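Acidocalcisomal pyrophosphatase (Trypanosoma brucei brucei, PDB 5C5V) probably hydrolyses inorganic diphosphate to phosphate with the help of magnesium ions, as a member of the PPase family that also carries an EF-hand domain. Local coordinates at residues A200-F212 and V322-L334. Numbering follows the deposited sequence.
Sequences AFPQTWESTEVLF and VIDESHNMWHNLL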
loop_
_atom_site.group_PDB
_atom_site.type_symbol
_atom_site.label_atom_id
_atom_site.label_comp_id
_atom_site.label_asym_id
_atom_site.label_seq_id
_atom_site.Cartn_x
_atom_site.Cartn_y
_atom_site.Cartn_z
ATOM N N ALA A 200 -18.979 14.518 -9.700
ATOM C CA ALA A 200 -19.414 14.375 -11.077
ATOM C C ALA A 200 -18.245 14.384 -12.053
ATOM O O ALA A 200 -17.128 14.790 -11.707
ATOM C CB ALA A 200 -20.395 15.485 -11.424
ATOM N N PHE A 201 -18.507 13.899 -13.260
ATOM C CA PHE A 201 -17.542 13.975 -14.338
ATOM C C PHE A 201 -17.849 15.197 -15.191
ATOM O O PHE A 201 -18.983 15.359 -15.657
ATOM C CB PHE A 201 -17.569 12.700 -15.203
ATOM C CG PHE A 201 -17.014 11.476 -14.513
ATOM C CD1 PHE A 201 -15.662 11.382 -14.211
ATOM C CD2 PHE A 201 -17.840 10.424 -14.162
ATOM C CE1 PHE A 201 -15.146 10.260 -13.580
ATOM C CE2 PHE A 201 -17.325 9.293 -13.525
ATOM C CZ PHE A 201 -15.973 9.218 -13.241
ATOM N N PRO A 202 -16.841 16.042 -15.428
ATOM C CA PRO A 202 -17.057 17.183 -16.324
ATOM C C PRO A 202 -17.330 16.720 -17.754
ATOM O O PRO A 202 -16.985 15.585 -18.084
ATOM C CB PRO A 202 -15.734 17.958 -16.231
ATOM C CG PRO A 202 -14.724 16.917 -15.878
ATOM C CD PRO A 202 -15.450 15.964 -14.951
ATOM N N GLN A 203 -17.954 17.576 -18.568
ATOM C CA GLN A 203 -18.166 17.310 -19.999
ATOM C C GLN A 203 -18.996 16.045 -20.222
ATOM O O GLN A 203 -18.786 15.308 -21.188
ATOM C CB GLN A 203 -16.826 17.213 -20.735
ATOM C CG GLN A 203 -15.928 18.429 -20.500
ATOM C CD GLN A 203 -14.638 18.422 -21.326
ATOM O OE1 GLN A 203 -14.081 17.364 -21.653
ATOM N NE2 GLN A 203 -14.166 19.615 -21.676
ATOM N N THR A 204 -19.928 15.799 -19.302
ATOM C CA THR A 204 -20.950 14.772 -19.480
ATOM C C THR A 204 -22.311 15.356 -19.151
ATOM O O THR A 204 -22.416 16.356 -18.435
ATOM C CB THR A 204 -20.725 13.539 -18.578
ATOM O OG1 THR A 204 -20.817 13.945 -17.207
ATOM C CG2 THR A 204 -19.368 12.909 -18.832
ATOM N N TRP A 205 -23.355 14.697 -19.626
ATOM C CA TRP A 205 -24.706 15.137 -19.354
ATOM C C TRP A 205 -25.687 13.967 -19.492
ATOM O O TRP A 205 -25.707 13.272 -20.521
ATOM C CB TRP A 205 -25.078 16.293 -20.296
ATOM C CG TRP A 205 -26.480 16.819 -20.154
ATOM C CD1 TRP A 205 -27.082 17.286 -19.017
ATOM C CD2 TRP A 205 -27.448 16.949 -21.203
ATOM N NE1 TRP A 205 -28.369 17.681 -19.293
ATOM C CE2 TRP A 205 -28.616 17.486 -20.630
ATOM C CE3 TRP A 205 -27.444 16.644 -22.567
ATOM C CZ2 TRP A 205 -29.771 17.735 -21.381
ATOM C CZ3 TRP A 205 -28.592 16.897 -23.310
ATOM C CH2 TRP A 205 -29.733 17.435 -22.716
ATOM N N GLU A 206 -26.487 13.741 -18.455
ATOM C CA GLU A 206 -27.546 12.737 -18.525
ATOM C C GLU A 206 -28.721 13.329 -19.300
ATOM O O GLU A 206 -29.649 13.897 -18.720
ATOM C CB GLU A 206 -27.983 12.291 -17.127
ATOM C CG GLU A 206 -26.860 11.692 -16.290
ATOM C CD GLU A 206 -26.616 10.217 -16.580
ATOM O OE1 GLU A 206 -26.919 9.758 -17.699
ATOM O OE2 GLU A 206 -26.120 9.504 -15.677
ATOM N N SER A 207 -28.655 13.187 -20.620
ATOM C CA SER A 207 -29.573 13.846 -21.539
ATOM C C SER A 207 -31.052 13.586 -21.256
ATOM O O SER A 207 -31.476 12.446 -21.072
ATOM C CB SER A 207 -29.262 13.407 -22.970
ATOM O OG SER A 207 -30.192 13.972 -23.861
ATOM N N THR A 208 -31.829 14.661 -21.270
ATOM C CA THR A 208 -33.272 14.572 -21.149
ATOM C C THR A 208 -33.924 14.189 -22.481
ATOM O O THR A 208 -35.140 14.065 -22.565
ATOM C CB THR A 208 -33.867 15.898 -20.663
ATOM O OG1 THR A 208 -33.593 16.934 -21.619
ATOM C CG2 THR A 208 -33.281 16.274 -19.314
ATOM N N GLU A 209 -33.126 14.027 -23.528
ATOM C CA GLU A 209 -33.664 13.694 -24.839
ATOM C C GLU A 209 -33.365 12.243 -25.206
ATOM O O GLU A 209 -33.761 11.774 -26.271
ATOM C CB GLU A 209 -33.088 14.622 -25.929
ATOM C CG GLU A 209 -33.196 16.119 -25.653
ATOM C CD GLU A 209 -32.649 16.969 -26.816
ATOM N N VAL A 210 -32.638 11.543 -24.345
ATOM C CA VAL A 210 -32.244 10.173 -24.647
ATOM C C VAL A 210 -33.045 9.160 -23.833
ATOM O O VAL A 210 -33.122 9.249 -22.603
ATOM C CB VAL A 210 -30.725 9.949 -24.384
ATOM C CG1 VAL A 210 -30.383 8.471 -24.409
ATOM C CG2 VAL A 210 -29.884 10.703 -25.420
ATOM N N LEU A 211 -33.611 8.178 -24.525
ATOM C CA LEU A 211 -34.316 7.094 -23.856
ATOM C C LEU A 211 -33.337 5.977 -23.573
ATOM O O LEU A 211 -32.962 5.223 -24.470
ATOM C CB LEU A 211 -35.480 6.564 -24.698
ATOM C CG LEU A 211 -36.341 5.550 -23.933
ATOM C CD1 LEU A 211 -37.026 6.199 -22.728
ATOM C CD2 LEU A 211 -37.337 4.833 -24.832
ATOM N N PHE A 212 -32.892 5.894 -22.330
ATOM C CA PHE A 212 -31.962 4.859 -21.926
ATOM C C PHE A 212 -32.650 3.491 -21.960
ATOM O O PHE A 212 -33.880 3.414 -21.969
ATOM C CB PHE A 212 -31.404 5.176 -20.537
ATOM C CG PHE A 212 -30.528 6.399 -20.517
ATOM C CD1 PHE A 212 -29.151 6.286 -20.609
ATOM C CD2 PHE A 212 -31.091 7.665 -20.481
ATOM C CE1 PHE A 212 -28.352 7.413 -20.620
ATOM C CE2 PHE A 212 -30.299 8.791 -20.479
ATOM C CZ PHE A 212 -28.927 8.671 -20.556
ATOM N N VAL A 322 -20.760 4.112 -20.990
ATOM C CA VAL A 322 -21.748 5.036 -20.451
ATOM C C VAL A 322 -21.169 6.453 -20.389
ATOM O O VAL A 322 -21.838 7.420 -20.739
ATOM C CB VAL A 322 -22.223 4.619 -19.045
ATOM C CG1 VAL A 322 -22.944 5.763 -18.358
ATOM C CG2 VAL A 322 -23.112 3.376 -19.107
ATOM N N ILE A 323 -19.926 6.568 -19.935
ATOM C CA ILE A 323 -19.274 7.869 -19.849
ATOM C C ILE A 323 -19.014 8.468 -21.245
ATOM O O ILE A 323 -19.265 9.652 -21.474
ATOM C CB ILE A 323 -17.966 7.768 -19.062
ATOM C CG1 ILE A 323 -18.275 7.492 -17.592
ATOM C CG2 ILE A 323 -17.130 9.050 -19.227
ATOM C CD1 ILE A 323 -17.062 7.086 -16.790
ATOM N N ASP A 324 -18.542 7.639 -22.173
ATOM C CA ASP A 324 -18.288 8.074 -23.546
ATOM C C ASP A 324 -19.552 8.638 -24.194
ATOM O O ASP A 324 -19.536 9.707 -24.819
ATOM C CB ASP A 324 -17.759 6.903 -24.375
ATOM C CG ASP A 324 -17.577 7.257 -25.851
ATOM O OD1 ASP A 324 -16.839 8.216 -26.152
ATOM O OD2 ASP A 324 -18.187 6.585 -26.716
ATOM N N GLU A 325 -20.652 7.906 -24.037
ATOM C CA GLU A 325 -21.925 8.312 -24.608
ATOM C C GLU A 325 -22.456 9.594 -23.960
ATOM O O GLU A 325 -23.023 10.433 -24.645
ATOM C CB GLU A 325 -22.939 7.179 -24.486
ATOM C CG GLU A 325 -22.570 5.972 -25.330
ATOM C CD GLU A 325 -23.518 4.799 -25.139
ATOM O OE1 GLU A 325 -24.497 4.912 -24.349
ATOM O OE2 GLU A 325 -23.258 3.741 -25.751
ATOM N N SER A 326 -22.250 9.777 -22.660
ATOM C CA SER A 326 -22.690 11.031 -22.050
ATOM C C SER A 326 -21.788 12.204 -22.452
ATOM O O SER A 326 -22.165 13.360 -22.300
ATOM C CB SER A 326 -22.742 10.926 -20.525
ATOM O OG SER A 326 -21.431 10.918 -19.993
ATOM N N HIS A 327 -20.580 11.895 -22.913
ATOM C CA HIS A 327 -19.663 12.897 -23.441
ATOM C C HIS A 327 -20.204 13.393 -24.778
ATOM O O HIS A 327 -20.204 14.587 -25.060
ATOM C CB HIS A 327 -18.265 12.298 -23.602
ATOM C CG HIS A 327 -17.174 13.308 -23.780
ATOM N ND1 HIS A 327 -17.050 14.421 -22.975
ATOM C CD2 HIS A 327 -16.114 13.336 -24.623
ATOM C CE1 HIS A 327 -15.980 15.109 -23.335
ATOM N NE2 HIS A 327 -15.393 14.471 -24.333
ATOM N N ASN A 328 -20.689 12.455 -25.586
ATOM C CA ASN A 328 -21.339 12.782 -26.847
ATOM C C ASN A 328 -22.559 13.658 -26.633
ATOM O O ASN A 328 -22.755 14.647 -27.344
ATOM C CB ASN A 328 -21.746 11.512 -27.585
ATOM C CG ASN A 328 -20.564 10.733 -28.068
ATOM O OD1 ASN A 328 -19.503 11.296 -28.286
ATOM N ND2 ASN A 328 -20.729 9.438 -28.238
ATOM N N MET A 329 -23.374 13.284 -25.651
ATOM C CA MET A 329 -24.574 14.037 -25.306
ATOM C C MET A 329 -24.190 15.446 -24.862
ATOM O O MET A 329 -24.869 16.421 -25.197
ATOM C CB MET A 329 -25.366 13.339 -24.191
ATOM C CG MET A 329 -25.903 11.955 -24.527
ATOM S SD MET A 329 -26.384 11.004 -23.037
ATOM C CE MET A 329 -26.723 9.416 -23.781
ATOM N N TRP A 330 -23.102 15.535 -24.096
ATOM C CA TRP A 330 -22.588 16.826 -23.658
ATOM C C TRP A 330 -22.095 17.644 -24.862
ATOM O O TRP A 330 -22.279 18.845 -24.896
ATOM C CB TRP A 330 -21.462 16.661 -22.627
ATOM C CG TRP A 330 -20.703 17.955 -22.370
ATOM C CD1 TRP A 330 -21.054 18.961 -21.513
ATOM C CD2 TRP A 330 -19.491 18.381 -23.004
ATOM N NE1 TRP A 330 -20.131 19.980 -21.569
ATOM C CE2 TRP A 330 -19.159 19.649 -22.472
ATOM C CE3 TRP A 330 -18.641 17.807 -23.950
ATOM C CZ2 TRP A 330 -18.013 20.349 -22.855
ATOM C CZ3 TRP A 330 -17.501 18.518 -24.335
ATOM C CH2 TRP A 330 -17.202 19.768 -23.783
ATOM N N HIS A 331 -21.473 16.986 -25.840
ATOM C CA HIS A 331 -21.036 17.664 -27.064
ATOM C C HIS A 331 -22.252 18.232 -27.771
ATOM O O HIS A 331 -22.220 19.362 -28.258
ATOM C CB HIS A 331 -20.285 16.717 -28.014
ATOM C CG HIS A 331 -18.817 16.585 -27.719
ATOM N ND1 HIS A 331 -17.898 17.561 -28.032
ATOM C CD2 HIS A 331 -18.114 15.577 -27.152
ATOM C CE1 HIS A 331 -16.692 17.170 -27.656
ATOM N NE2 HIS A 331 -16.795 15.968 -27.128
ATOM N N ASN A 332 -23.328 17.450 -27.828
ATOM C CA ASN A 332 -24.549 17.904 -28.491
ATOM C C ASN A 332 -25.172 19.075 -27.746
ATOM O O ASN A 332 -25.715 20.005 -28.355
ATOM C CB ASN A 332 -25.567 16.766 -28.627
ATOM C CG ASN A 332 -26.778 17.161 -29.469
ATOM O OD1 ASN A 332 -27.851 17.451 -28.938
ATOM N ND2 ASN A 332 -26.605 17.173 -30.782
ATOM N N LEU A 333 -25.095 19.031 -26.424
ATOM C CA LEU A 333 -25.676 20.083 -25.615
ATOM C C LEU A 333 -24.937 21.409 -25.798
ATOM O O LEU A 333 -25.551 22.438 -26.107
ATOM C CB LEU A 333 -25.680 19.679 -24.142
ATOM C CG LEU A 333 -26.128 20.762 -23.161
ATOM C CD1 LEU A 333 -27.642 20.858 -23.126
ATOM C CD2 LEU A 333 -25.571 20.504 -21.772
ATOM N N LEU A 334 -23.618 21.376 -25.610
ATOM C CA LEU A 334 -22.814 22.597 -25.583
ATOM C C LEU A 334 -22.387 23.071 -26.966
ATOM O O LEU A 334 -22.602 24.233 -27.311
ATOM C CB LEU A 334 -21.568 22.410 -24.700
ATOM C CG LEU A 334 -20.659 23.645 -24.576
ATOM C CD1 LEU A 334 -21.374 24.834 -23.958
ATOM C CD2 LEU A 334 -19.414 23.323 -23.771
#
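Ser-326 O is gripped by two backbone donors arriving from opposite faces of its carbonyl plane: Trp-330 N, the regular helical partner one turn on, and Trp-205 N of the loop, at 3.2 Å and bent to 137°. Thr-204 CA adds a CA-H...O contact to the same oxygen. Beside it, Ser-326 OG donates back to Ile-323 O and lies 3.1 Å from Thr-204 CB. A second clasp is far straighter: His-327 ND1 donates to Gln-203 O at 2.6 Å, the N-H...O angle 170°, the oxygen lying in the imidazole plane and the donor in the carbonyl plane of Gln-203. With CG anti to the backbone N (chi1 -164°), the His-327 ring runs alongside the Gln-203 side chain, pointing the same way, and meets the ring of Tyr-135 edge-to-face.

Gln-203 also lies across one face of Trp-330, its CA 3.4 Å from the centroid of the five-membered ring and almost on the normal; its amide, beside the six-membered ring, is held by NE2 to His-130 O and OE1 to Leu-134 N. Trp-330 NE1 bonds to His-130 ND1. Here the loop following strand 197-200 crosses the C-terminal helix 316-336 of the pyrophosphatase domain, the Thr-204 side chain about 9 Å from a bound magnesium ion; Trp-205 NE1 hydrogen-bonds OD1 of Asn-220, which in sequence separates the magnesium-binding Asp-219 and Asp-221.

The Trp-205 indole is sandwiched, with Ser-207 CA on one face and Leu-333 CD1 on the other, the latter 4.0 Å from the six-membered-ring centroid. From the helix, Met-329 reaches the later part of the loop, its chain extended beyond CG. Met-329 SD passes 3.7 Å from Ser-207 CB, and CE touches both methyls of Val-210 and Phe-212 CZ, while the sulfur stands obliquely to the Phe-212 ring in a Met-aromatic contact. At the other end, Ile-323 CD1 meets Phe-201 CE2 at 3.9 Å, beside Val-243 of strand 238-251.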